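PDB 3HM0: probable Thioesterase from Bartonella henselae, which probably hydrolyses acyl thioesters, perhaps of coenzyme A, as a hot-dog-fold hydrolase of the thioesterase superfamily. Local coordinates for residues V53-H56 with A57-L60; F62-R65 with G66-E69; R119-G122 with A123-F126. All blocks are in the same frame, centred on the assembly; numbering follows the deposited sequence.

Contact 1. Residues V53-H56 with A57-L60; sequences VVYH and ARYL
V54 sits over one face of the Y59 ring: its CG1 methyl lies 3.7 Å from the ring centroid, 13° off the ring normal, a well-centred CH-pi contact. H56 O lies near the plane of the same ring, at its edge. This is the turn that leads into helix 58-72, the long helix wrapped by the curved sheet of a hot-dog fold. Two more flat groups follow. The Y55 ring has A57 N over one face and R58 CG at its edge, with Y55 CE2 3.5 Å from A57 CB; the H56 side chain packs on F101 of strand 90-101 and on R67 of the second subunit.

V54 reaches its position because CG1 is anti to the backbone N (chi1 167°), which turns that methyl onto the tyrosine while its CB comes close to the phenol oxygen. Y59 OH has two partners, a water and A105 N. The water lies in the ring plane, a short 2.5 Å from Y59 OH, and donates to V54 O at 3.0 Å, so it bridges the tyrosine hydroxyl to the backbone of the valine whose side chain covers the ring.

Farther out, Y55 OH bonds to E64 of the second subunit, and A57 packs on L60 of that subunit. R58 leads its guanidinium away, to a salt bridge with D47 and another with E61 of the fourth subunit. Y55, A57 and R58 thus all take part in subunit interfaces where the chain enters the helix.

The backbone turns on two bonds. Y59 N reaches H56 O at 3.4 Å, which is weak. The firmer one runs from R58 N to Y55 O, at 3.1 Å.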
loop_
_atom_site.group_PDB
_atom_site.type_symbol
_atom_site.label_atom_id
_atom_site.label_comp_id
_atom_site.label_asym_id
_atom_site.label_seq_id
_atom_site.Cartn_x
_atom_site.Cartn_y
_atom_site.Cartn_z
ATOM N N VAL A 53 13.586 -6.768 -4.517
ATOM C CA VAL A 53 13.314 -5.794 -5.582
ATOM C C VAL A 53 11.889 -5.256 -5.491
ATOM O O VAL A 53 11.164 -5.574 -4.549
ATOM C CB VAL A 53 13.614 -6.403 -6.987
ATOM C CG1 VAL A 53 15.067 -6.839 -7.073
ATOM C CG2 VAL A 53 12.686 -7.601 -7.289
ATOM N N VAL A 54 11.480 -4.437 -6.450
ATOM C CA VAL A 54 10.181 -3.777 -6.348
ATOM C C VAL A 54 9.036 -4.789 -6.365
ATOM O O VAL A 54 8.984 -5.641 -7.235
ATOM C CB VAL A 54 9.999 -2.692 -7.465
ATOM C CG1 VAL A 54 8.539 -2.232 -7.565
ATOM C CG2 VAL A 54 10.945 -1.486 -7.220
ATOM N N TYR A 55 8.118 -4.701 -5.406
ATOM C CA TYR A 55 6.960 -5.595 -5.358
ATOM C C TYR A 55 6.146 -5.368 -6.628
ATOM O O TYR A 55 6.098 -4.233 -7.143
ATOM C CB TYR A 55 6.144 -5.300 -4.096
ATOM C CG TYR A 55 4.880 -6.119 -3.959
ATOM C CD1 TYR A 55 4.930 -7.505 -3.914
ATOM C CD2 TYR A 55 3.634 -5.514 -3.886
ATOM C CE1 TYR A 55 3.781 -8.260 -3.804
ATOM C CE2 TYR A 55 2.475 -6.271 -3.775
ATOM C CZ TYR A 55 2.567 -7.636 -3.729
ATOM O OH TYR A 55 1.432 -8.397 -3.616
ATOM N N HIS A 56 5.510 -6.426 -7.145
ATOM C CA HIS A 56 4.901 -6.355 -8.488
ATOM C C HIS A 56 3.757 -5.340 -8.547
ATOM O O HIS A 56 3.629 -4.615 -9.526
ATOM C CB HIS A 56 4.496 -7.735 -9.043
ATOM C CG HIS A 56 3.234 -8.289 -8.452
ATOM N ND1 HIS A 56 3.185 -8.848 -7.190
ATOM C CD2 HIS A 56 1.970 -8.364 -8.944
ATOM C CE1 HIS A 56 1.941 -9.230 -6.926
ATOM N NE2 HIS A 56 1.185 -8.944 -7.972
ATOM N N ALA A 57 2.955 -5.261 -7.492
ATOM C CA ALA A 57 1.833 -4.301 -7.458
ATOM C C ALA A 57 2.272 -2.842 -7.330
ATOM O O ALA A 57 1.510 -1.964 -7.674
ATOM C CB ALA A 57 0.819 -4.660 -6.350
ATOM N N ARG A 58 3.486 -2.571 -6.842
ATOM C CA ARG A 58 3.929 -1.184 -6.732
ATOM C C ARG A 58 4.184 -0.548 -8.105
ATOM O O ARG A 58 4.006 0.667 -8.265
ATOM C CB ARG A 58 5.128 -0.996 -5.781
ATOM C CG ARG A 58 4.966 -1.607 -4.383
ATOM C CD ARG A 58 4.114 -0.773 -3.432
ATOM N NE ARG A 58 4.758 0.523 -3.220
ATOM C CZ ARG A 58 4.512 1.364 -2.223
ATOM N NH1 ARG A 58 3.622 1.076 -1.289
ATOM N NH2 ARG A 58 5.188 2.501 -2.159
ATOM N N TYR A 59 4.562 -1.362 -9.095
ATOM C CA TYR A 59 4.683 -0.856 -10.479
ATOM C C TYR A 59 3.391 -0.218 -10.945
ATOM O O TYR A 59 3.435 0.746 -11.688
ATOM C CB TYR A 59 5.105 -1.939 -11.492
ATOM C CG TYR A 59 6.498 -2.482 -11.291
ATOM C CD1 TYR A 59 7.612 -1.692 -11.533
ATOM C CD2 TYR A 59 6.700 -3.798 -10.866
ATOM C CE1 TYR A 59 8.895 -2.187 -11.356
ATOM C CE2 TYR A 59 8.007 -4.319 -10.690
ATOM C CZ TYR A 59 9.091 -3.497 -10.944
ATOM O OH TYR A 59 10.383 -3.960 -10.776
ATOM N N LEU A 60 2.245 -0.739 -10.510
ATOM C CA LEU A 60 0.962 -0.111 -10.839
ATOM C C LEU A 60 0.782 1.266 -10.169
ATOM O O LEU A 60 0.070 2.113 -10.696
ATOM C CB LEU A 60 -0.226 -1.006 -10.496
ATOM C CG LEU A 60 -0.647 -2.182 -11.385
ATOM C CD1 LEU A 60 0.330 -3.374 -11.291
ATOM C CD2 LEU A 60 -2.060 -2.608 -10.962
HETATM O O HOH W 1 10.664 -6.162 -9.611
#

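Contact 2. Residues F62-R65 with G66-E69; sequences FFER and GRSE
R67 lays one face of its guanidinium over E64 CA, which is 3.7 Å from the guanidinium plane, toward its rim, and R67 NH2 comes within 3.8 Å of E64 CG. These residues make two turns of helix 58-72, the central helix of the hot-dog fold, and the arginine folds back along it because its chain bends about the CG-CD bond (chi3 -63°). The two charges do not pair here; E64 OE1 and R67 NH2 are 5.9 Å apart.

Beneath the side chains run the i to i+4 backbone bonds, from G66 N to F62 O, R67 N to F63 O, S68 N to E64 O and E69 N to R65 O. That from S68 is the straightest, 2.9 Å long with an N-H...O angle of 174°.

The polar ends of R67 and E64 find partners outside the helix. Q129 on strand 124-133 spans the turn, its NE2 bonding F63 O and its OE1 bonding R67 NH1, which ties helix to sheet. E64 serves the assembly instead: its carboxylate takes Y55 OH of the second subunit and backbone N-H groups of V45 and A46 of the fourth. F63 packs its ring among M97, I131, V139 and A141 of the sheet.

On another side of the helix, F62 CE1 stands 3.4 Å above the guanidinium plane of R65, offset toward its rim.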
loop_
_atom_site.group_PDB
_atom_site.type_symbol
_atom_site.label_atom_id
_atom_site.label_comp_id
_atom_site.label_asym_id
_atom_site.label_seq_id
_atom_site.Cartn_x
_atom_site.Cartn_y
_atom_site.Cartn_z
ATOM N N PHE A 62 3.370 3.317 -9.692
ATOM C CA PHE A 62 4.215 4.125 -10.560
ATOM C C PHE A 62 3.510 4.454 -11.886
ATOM O O PHE A 62 3.544 5.596 -12.345
ATOM C CB PHE A 62 5.573 3.447 -10.795
ATOM C CG PHE A 62 6.455 3.352 -9.552
ATOM C CD1 PHE A 62 6.750 4.475 -8.788
ATOM C CD2 PHE A 62 7.031 2.141 -9.183
ATOM C CE1 PHE A 62 7.559 4.391 -7.663
ATOM C CE2 PHE A 62 7.867 2.052 -8.052
ATOM C CZ PHE A 62 8.113 3.183 -7.289
ATOM N N PHE A 63 2.841 3.470 -12.489
ATOM C CA PHE A 63 2.044 3.725 -13.703
ATOM C C PHE A 63 0.949 4.747 -13.468
ATOM O O PHE A 63 0.713 5.576 -14.332
ATOM C CB PHE A 63 1.402 2.438 -14.239
ATOM C CG PHE A 63 2.347 1.549 -14.990
ATOM C CD1 PHE A 63 3.161 2.070 -16.010
ATOM C CD2 PHE A 63 2.400 0.188 -14.718
ATOM C CE1 PHE A 63 4.035 1.248 -16.745
ATOM C CE2 PHE A 63 3.270 -0.652 -15.448
ATOM C CZ PHE A 63 4.094 -0.111 -16.468
ATOM N N GLU A 64 0.272 4.664 -12.314
ATOM C CA GLU A 64 -0.731 5.652 -11.901
ATOM C C GLU A 64 -0.147 7.089 -11.811
ATOM O O GLU A 64 -0.779 8.038 -12.266
ATOM C CB GLU A 64 -1.392 5.238 -10.581
ATOM C CG GLU A 64 -2.726 5.934 -10.251
ATOM C CD GLU A 64 -2.676 6.631 -8.886
ATOM O OE1 GLU A 64 -2.627 5.942 -7.843
ATOM O OE2 GLU A 64 -2.676 7.891 -8.853
ATOM N N ARG A 65 1.057 7.229 -11.251
ATOM C CA ARG A 65 1.793 8.508 -11.247
ATOM C C ARG A 65 1.988 9.059 -12.657
ATOM O O ARG A 65 1.821 10.260 -12.891
ATOM C CB ARG A 65 3.165 8.379 -10.544
ATOM C CG ARG A 65 3.054 8.042 -9.063
ATOM C CD ARG A 65 4.363 8.237 -8.318
ATOM N NE ARG A 65 4.403 7.319 -7.175
ATOM C CZ ARG A 65 5.452 7.110 -6.389
ATOM N NH1 ARG A 65 5.369 6.233 -5.401
ATOM N NH2 ARG A 65 6.581 7.758 -6.598
ATOM N N GLY A 66 2.338 8.176 -13.588
ATOM C CA GLY A 66 2.537 8.560 -14.985
ATOM C C GLY A 66 1.269 9.144 -15.572
ATOM O O GLY A 66 1.301 10.212 -16.162
ATOM N N ARG A 67 0.156 8.437 -15.384
ATOM C CA ARG A 67 -1.142 8.844 -15.896
ATOM C C ARG A 67 -1.603 10.135 -15.253
ATOM O O ARG A 67 -2.006 11.036 -15.957
ATOM C CB ARG A 67 -2.205 7.755 -15.685
ATOM C CG ARG A 67 -1.811 6.408 -16.281
ATOM C CD ARG A 67 -2.984 5.474 -16.479
ATOM N NE ARG A 67 -3.616 5.123 -15.216
ATOM C CZ ARG A 67 -3.217 4.125 -14.439
ATOM N NH1 ARG A 67 -2.196 3.368 -14.801
ATOM N NH2 ARG A 67 -3.844 3.880 -13.287
ATOM N N SER A 68 -1.552 10.232 -13.928
ATOM C CA SER A 68 -1.943 11.458 -13.226
ATOM C C SER A 68 -1.142 12.684 -13.671
ATOM O O SER A 68 -1.680 13.786 -13.717
ATOM C CB SER A 68 -1.782 11.302 -11.715
ATOM O OG SER A 68 -2.753 10.454 -11.164
ATOM N N GLU A 69 0.137 12.484 -13.970
ATOM C CA GLU A 69 1.011 13.579 -14.345
ATOM C C GLU A 69 0.740 13.995 -15.781
ATOM O O GLU A 69 0.950 15.158 -16.152
ATOM C CB GLU A 69 2.498 13.227 -14.164
ATOM C CG GLU A 69 2.963 13.040 -12.710
ATOM C CD GLU A 69 2.852 14.293 -11.843
ATOM O OE1 GLU A 69 2.627 15.386 -12.385
ATOM O OE2 GLU A 69 2.987 14.188 -10.604
#

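Contact 3. Residues R119-G122 with A123-F126; sequences RLQG and ARFF
R119 and F126 meet through a cation-pi contact. R119 CZ stands 4.6 Å from the centroid of the F126 ring and only 7° off its normal, so the charge is nearly over the middle of the face, although the guanidinium and ring planes are tilted 35° to each other. R119 NE lies 4.2 Å above the plane of the F126 ring, displaced toward the rim. The arginine chain starts with CG anti to the backbone N (chi1 -163°) and then bends about its CG-CD bond, which brings the charged end round over the ring. At the edge of the ring, in its plane, come R119 O and Q121 OE1; Q121 OE1 is 4.0 Å from F126 CE1, with the flat amide steeply inclined to the ring.

Hydrogen bonds pair the backbones in this beta hairpin, where strand 110-120 turns through Q121, G122 and A123 into strand 124-133. R119 and F126 form an antiparallel hydrogen-bonded pair: F126 N donates to R119 O at 2.8 Å, while the return bond from R119 N to F126 O is weak at 3.4 Å. R119 O also receives a CA-H...O contact from F125 CA, at 3.2 Å. F126 O has a further partner in S118 OG. G122 takes a positive phi at the turn, a backbone shape that glycine adopts easily, and its backbone bonds to L157.

On the opposite face of the sheet the contact is apolar. L120 CD1 touches F125 CB at 3.8 Å, and both side chains also pack on L157; F125 goes deeper, its ring meeting that of F92 nearly at right angles and resting on I145. R124 turns elsewhere: its NH2 makes a salt bridge with E144 on the neighbouring strand 136-149.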
loop_
_atom_site.group_PDB
_atom_site.type_symbol
_atom_site.label_atom_id
_atom_site.label_comp_id
_atom_site.label_asym_id
_atom_site.label_seq_id
_atom_site.Cartn_x
_atom_site.Cartn_y
_atom_site.Cartn_z
ATOM N N ARG A 119 -5.363 5.640 -27.916
ATOM C CA ARG A 119 -6.710 5.575 -28.511
ATOM C C ARG A 119 -7.728 6.301 -27.635
ATOM O O ARG A 119 -7.797 6.069 -26.432
ATOM C CB ARG A 119 -7.142 4.120 -28.742
ATOM C CG ARG A 119 -8.340 3.899 -29.715
ATOM C CD ARG A 119 -8.308 2.470 -30.357
ATOM N NE ARG A 119 -7.473 1.539 -29.578
ATOM C CZ ARG A 119 -7.515 0.206 -29.634
ATOM N NH1 ARG A 119 -8.361 -0.422 -30.452
ATOM N NH2 ARG A 119 -6.699 -0.508 -28.855
ATOM N N LEU A 120 -8.482 7.206 -28.255
ATOM C CA LEU A 120 -9.603 7.900 -27.626
ATOM C C LEU A 120 -10.886 7.291 -28.169
ATOM O O LEU A 120 -10.875 6.730 -29.262
ATOM C CB LEU A 120 -9.556 9.389 -27.975
ATOM C CG LEU A 120 -10.194 10.436 -27.051
ATOM C CD1 LEU A 120 -9.622 10.375 -25.640
ATOM C CD2 LEU A 120 -9.997 11.850 -27.624
ATOM N N GLN A 121 -11.982 7.387 -27.416
ATOM C CA GLN A 121 -13.280 6.826 -27.852
ATOM C C GLN A 121 -14.477 7.501 -27.199
ATOM O O GLN A 121 -15.558 6.909 -27.140
ATOM C CB GLN A 121 -13.364 5.317 -27.574
ATOM C CG GLN A 121 -13.023 4.392 -28.745
ATOM C CD GLN A 121 -13.164 2.912 -28.380
ATOM O OE1 GLN A 121 -13.812 2.553 -27.385
ATOM N NE2 GLN A 121 -12.550 2.047 -29.183
ATOM N N GLY A 122 -14.289 8.714 -26.682
ATOM C CA GLY A 122 -15.409 9.512 -26.150
ATOM C C GLY A 122 -16.013 9.083 -24.817
ATOM O O GLY A 122 -16.655 9.906 -24.157
ATOM N N ALA A 123 -15.835 7.804 -24.438
ATOM C CA ALA A 123 -16.163 7.310 -23.085
ATOM C C ALA A 123 -15.089 6.368 -22.469
ATOM O O ALA A 123 -15.135 6.068 -21.272
ATOM C CB ALA A 123 -17.532 6.665 -23.069
ATOM N N ARG A 124 -14.153 5.902 -23.303
ATOM C CA ARG A 124 -13.008 5.062 -22.894
ATOM C C ARG A 124 -11.783 5.686 -23.539
ATOM O O ARG A 124 -11.877 6.225 -24.637
ATOM C CB ARG A 124 -13.084 3.614 -23.450
ATOM C CG ARG A 124 -14.445 2.940 -23.547
ATOM C CD ARG A 124 -14.934 2.432 -22.201
ATOM N NE ARG A 124 -14.560 1.039 -21.943
ATOM C CZ ARG A 124 -15.174 0.241 -21.061
ATOM N NH1 ARG A 124 -16.198 0.690 -20.339
ATOM N NH2 ARG A 124 -14.764 -1.015 -20.891
ATOM N N PHE A 125 -10.623 5.587 -22.898
ATOM C CA PHE A 125 -9.368 5.843 -23.615
ATOM C C PHE A 125 -8.270 4.843 -23.232
ATOM O O PHE A 125 -8.365 4.178 -22.207
ATOM C CB PHE A 125 -8.916 7.305 -23.487
ATOM C CG PHE A 125 -8.511 7.698 -22.102
ATOM C CD1 PHE A 125 -9.463 8.125 -21.182
ATOM C CD2 PHE A 125 -7.177 7.634 -21.713
ATOM C CE1 PHE A 125 -9.086 8.477 -19.897
ATOM C CE2 PHE A 125 -6.792 7.987 -20.414
ATOM C CZ PHE A 125 -7.736 8.408 -19.510
ATOM N N PHE A 126 -7.251 4.741 -24.080
ATOM C CA PHE A 126 -6.285 3.654 -24.023
ATOM C C PHE A 126 -4.849 4.179 -23.913
ATOM O O PHE A 126 -4.402 4.998 -24.731
ATOM C CB PHE A 126 -6.431 2.738 -25.253
ATOM C CG PHE A 126 -7.764 2.027 -25.338
ATOM C CD1 PHE A 126 -8.907 2.695 -25.780
ATOM C CD2 PHE A 126 -7.875 0.681 -24.980
ATOM C CE1 PHE A 126 -10.160 2.028 -25.845
ATOM C CE2 PHE A 126 -9.109 0.003 -25.056
ATOM C CZ PHE A 126 -10.252 0.671 -25.482
#

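Overall arrangement
Contacts 1 and 2 follow each other along helix 58-72, their centres about 14 Å apart: the first forms its entry, the second its middle. Both reach the second subunit, and they answer one another across it, since Y55 of contact 1 bonds to E64 of contact 2 in that chain. Contact 3 forms the turn end of a hairpin of the sheet, about 17 Å from contact 2 between centres and about 27 Å from contact 1, on the other side of the chain's centre; no other chain of the assembly touches it. In hot-dog thioesterases of the 4-hydroxybenzoyl-CoA type a catalytic acid lies in the loop before this helix; if that holds here, the active site is probably nearer contact 1.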